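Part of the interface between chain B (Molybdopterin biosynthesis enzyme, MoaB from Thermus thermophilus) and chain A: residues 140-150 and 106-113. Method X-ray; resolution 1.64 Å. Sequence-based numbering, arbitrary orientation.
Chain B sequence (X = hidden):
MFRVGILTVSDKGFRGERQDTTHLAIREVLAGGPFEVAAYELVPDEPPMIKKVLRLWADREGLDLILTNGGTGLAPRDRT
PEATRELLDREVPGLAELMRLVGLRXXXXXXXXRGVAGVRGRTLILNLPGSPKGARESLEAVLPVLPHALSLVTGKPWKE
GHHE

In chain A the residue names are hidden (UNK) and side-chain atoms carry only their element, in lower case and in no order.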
# COMPACT_ATOMS: atom_id res chain seq x y z
N GLU B 140 8.42 -8.24 14.65
CA GLU B 140 8.64 -9.66 14.37
C GLU B 140 8.20 -10.00 12.96
O GLU B 140 8.74 -10.91 12.33
CB GLU B 140 7.88 -10.53 15.38
CG GLU B 140 8.38 -10.40 16.80
CD GLU B 140 7.65 -11.33 17.76
OE1 GLU B 140 6.40 -11.37 17.72
OE2 GLU B 140 8.33 -11.99 18.58
N ALA B 141 7.22 -9.26 12.44
CA ALA B 141 6.73 -9.49 11.09
C ALA B 141 7.78 -9.13 10.05
O ALA B 141 7.88 -9.78 9.01
CB ALA B 141 5.45 -8.70 10.85
N VAL B 142 8.56 -8.08 10.31
CA VAL B 142 9.58 -7.67 9.35
C VAL B 142 10.94 -8.31 9.60
O VAL B 142 11.77 -8.39 8.70
CB VAL B 142 9.77 -6.12 9.34
CG1 VAL B 142 8.45 -5.43 9.01
CG2 VAL B 142 10.31 -5.64 10.66
N LEU B 143 11.17 -8.80 10.82
CA LEU B 143 12.46 -9.39 11.19
C LEU B 143 13.11 -10.35 10.18
O LEU B 143 14.31 -10.25 9.92
CB LEU B 143 12.35 -10.09 12.55
CG LEU B 143 13.68 -10.57 13.15
CD1 LEU B 143 14.63 -9.39 13.32
CD2 LEU B 143 13.44 -11.26 14.49
N PRO B 144 12.34 -11.30 9.62
CA PRO B 144 12.91 -12.24 8.66
C PRO B 144 13.59 -11.65 7.43
O PRO B 144 14.51 -12.26 6.86
CB PRO B 144 11.72 -13.13 8.28
CG PRO B 144 10.89 -13.12 9.53
CD PRO B 144 10.94 -11.65 9.92
N VAL B 145 13.15 -10.47 7.00
CA VAL B 145 13.72 -9.84 5.82
C VAL B 145 14.46 -8.56 6.16
O VAL B 145 14.96 -7.87 5.28
CB VAL B 145 12.63 -9.50 4.77
CG1 VAL B 145 11.87 -10.76 4.38
CG2 VAL B 145 11.66 -8.45 5.33
N LEU B 146 14.56 -8.24 7.45
CA LEU B 146 15.22 -7.01 7.87
C LEU B 146 16.72 -6.98 7.57
O LEU B 146 17.23 -5.98 7.06
CB LEU B 146 14.96 -6.77 9.36
CG LEU B 146 15.21 -5.36 9.90
CD1 LEU B 146 14.59 -4.31 8.98
CD2 LEU B 146 14.59 -5.25 11.28
N PRO B 147 17.45 -8.07 7.87
CA PRO B 147 18.89 -8.04 7.57
C PRO B 147 19.15 -7.85 6.06
O PRO B 147 19.98 -7.03 5.67
CB PRO B 147 19.38 -9.39 8.09
CG PRO B 147 18.46 -9.65 9.26
CD PRO B 147 17.11 -9.26 8.67
N HIS B 148 18.43 -8.60 5.23
CA HIS B 148 18.60 -8.49 3.78
C HIS B 148 18.30 -7.07 3.32
O HIS B 148 19.03 -6.50 2.51
CB HIS B 148 17.67 -9.47 3.06
CG HIS B 148 17.89 -9.52 1.58
ND1 HIS B 148 18.90 -10.26 1.00
CD2 HIS B 148 17.25 -8.91 0.56
CE1 HIS B 148 18.87 -10.10 -0.31
NE2 HIS B 148 17.87 -9.28 -0.61
N ALA B 149 17.23 -6.50 3.86
CA ALA B 149 16.83 -5.14 3.53
C ALA B 149 17.95 -4.15 3.88
O ALA B 149 18.30 -3.29 3.07
CB ALA B 149 15.56 -4.76 4.28
N LEU B 150 18.49 -4.28 5.08
CA LEU B 150 19.55 -3.38 5.52
C LEU B 150 20.83 -3.52 4.69
O LEU B 150 21.49 -2.52 4.41
CB LEU B 150 19.85 -3.59 7.01
CG LEU B 150 18.74 -3.06 7.92
CD1 LEU B 150 18.84 -3.66 9.31
CD2 LEU B 150 18.82 -1.53 7.98
N UNK A 106 5.08 -17.14 6.09
CA UNK A 106 6.50 -16.85 6.19
C UNK A 106 6.79 -15.57 5.42
O UNK A 106 6.56 -15.50 4.21
c UNK A 106 7.50 -19.20 6.51
c UNK A 106 7.32 -18.00 5.59
c UNK A 106 8.52 -18.90 7.59
c UNK A 106 8.85 -20.12 8.43
n UNK A 106 9.94 -19.83 9.40
N UNK A 107 7.27 -14.55 6.13
CA UNK A 107 7.58 -13.26 5.51
C UNK A 107 8.38 -13.45 4.22
O UNK A 107 9.49 -13.98 4.23
o UNK A 107 7.63 -12.18 7.67
c UNK A 107 8.63 -11.01 5.82
c UNK A 107 8.38 -12.36 6.46
N UNK A 108 7.82 -13.00 3.09
CA UNK A 108 8.49 -13.14 1.79
C UNK A 108 9.48 -12.02 1.48
O UNK A 108 9.29 -10.87 1.89
c UNK A 108 7.32 -13.15 0.81
c UNK A 108 6.44 -12.50 2.91
c UNK A 108 6.41 -12.12 1.43
N UNK A 109 10.54 -12.38 0.76
CA UNK A 109 11.53 -11.40 0.36
C UNK A 109 10.87 -10.46 -0.64
O UNK A 109 11.35 -9.36 -0.88
c UNK A 109 13.67 -12.78 0.67
c UNK A 109 15.15 -12.62 3.02
s UNK A 109 14.62 -11.60 1.65
c UNK A 109 12.73 -12.09 -0.30
N UNK A 110 9.76 -10.92 -1.22
CA UNK A 110 9.03 -10.11 -2.20
C UNK A 110 8.51 -8.83 -1.55
O UNK A 110 8.22 -7.85 -2.24
c UNK A 110 7.86 -10.90 -2.79
N UNK A 111 8.40 -8.83 -0.23
CA UNK A 111 7.94 -7.64 0.48
C UNK A 111 8.94 -6.50 0.28
O UNK A 111 8.62 -5.33 0.50
c UNK A 111 7.77 -7.94 1.97
N UNK A 112 10.16 -6.84 -0.14
CA UNK A 112 11.18 -5.83 -0.36
C UNK A 112 11.16 -5.26 -1.77
O UNK A 112 12.08 -4.55 -2.17
c UNK A 112 14.21 -7.33 1.54
c UNK A 112 12.57 -6.39 -0.06
c UNK A 112 12.42 -5.79 2.38
c UNK A 112 12.77 -6.89 1.37
N UNK A 113 10.11 -5.56 -2.53
CA UNK A 113 10.01 -4.99 -3.88
C UNK A 113 9.15 -3.73 -3.80
O UNK A 113 8.05 -3.75 -3.25
o UNK A 113 9.19 -5.35 -6.12
c UNK A 113 9.36 -5.97 -4.85

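At position 106 of chain A, four carbons run in a row from CA and end in a nitrogen, the pattern of lysine. The CA-to-CB bond of Lys A106 points away from chain B, and its closest approach, Lys A106 CD to Pro B144 CG, is 6.5 Å.

Position 107 has a first carbon that carries one oxygen and one carbon. The oxygen lies 2.8 Å from the backbone O of Ala B141. A CB bearing both a hydroxyl and a methyl is threonine, and the contact is a hydrogen bond in which Thr A107 OG1 donates to Ala B141 O. The methyl turns to Val B145, with Thr A107 CG2 3.6 Å from Val B145 CG1.

At position 108, three carbons close a ring onto the backbone nitrogen, which identifies proline. The CA-to-CB bond of Pro A108 points away, yet its backbone takes part: Pro A108 O is 3.6 Å from Val B145 CG1.

Position 109 is an unbranched chain of two carbons, a sulfur and a last carbon, and the sulfur sits near Val B145 and His B148; this is methionine. CA-to-CB points sideways, but with chi1 and chi2 both m the end of Met A109 comes nearer. Its SD stands 4.2 Å from the centroid of the His B148 ring, 31° off the ring normal, an oblique sulfur-aromatic contact. The same SD is 4.0 Å from Val B145 CG1.

Positions 110 and 111 each carry a single carbon, so both are alanine. CB of Ala A110 points away; that of Ala A111 points toward chain B, but Ala A111 CB is still 5.2 Å from Val B145 CG2.

Position 112 has four carbons, forked at the second, and its tips reach Val B145, His B148 and Ala B149. This is leucine, chi1 m and chi2 t. Leu A112 CD1 approaches the edge of the imidazole, 3.6 Å from His B148 CD2, while Leu A112 CD2 packs 3.8 Å from Ala B149 CB and 4.0 Å from Val B145 CG2.

At position 113, one carbon followed by one oxygen gives serine. Ser A113 is out of reach, and its OG is hydrogen-bonded elsewhere in the structure.

The contact therefore combines one polar anchor with an apolar patch. Val B145 is central: its two methyls lie against Thr A107, Pro A108, Met A109 and Leu A112. Met A109, in the 3-10 segment 109-111, and Leu A112 just after it both contact His B148. Together the stretches bury 424 Å².

Chain A, residues 106-113: KTPMAALS
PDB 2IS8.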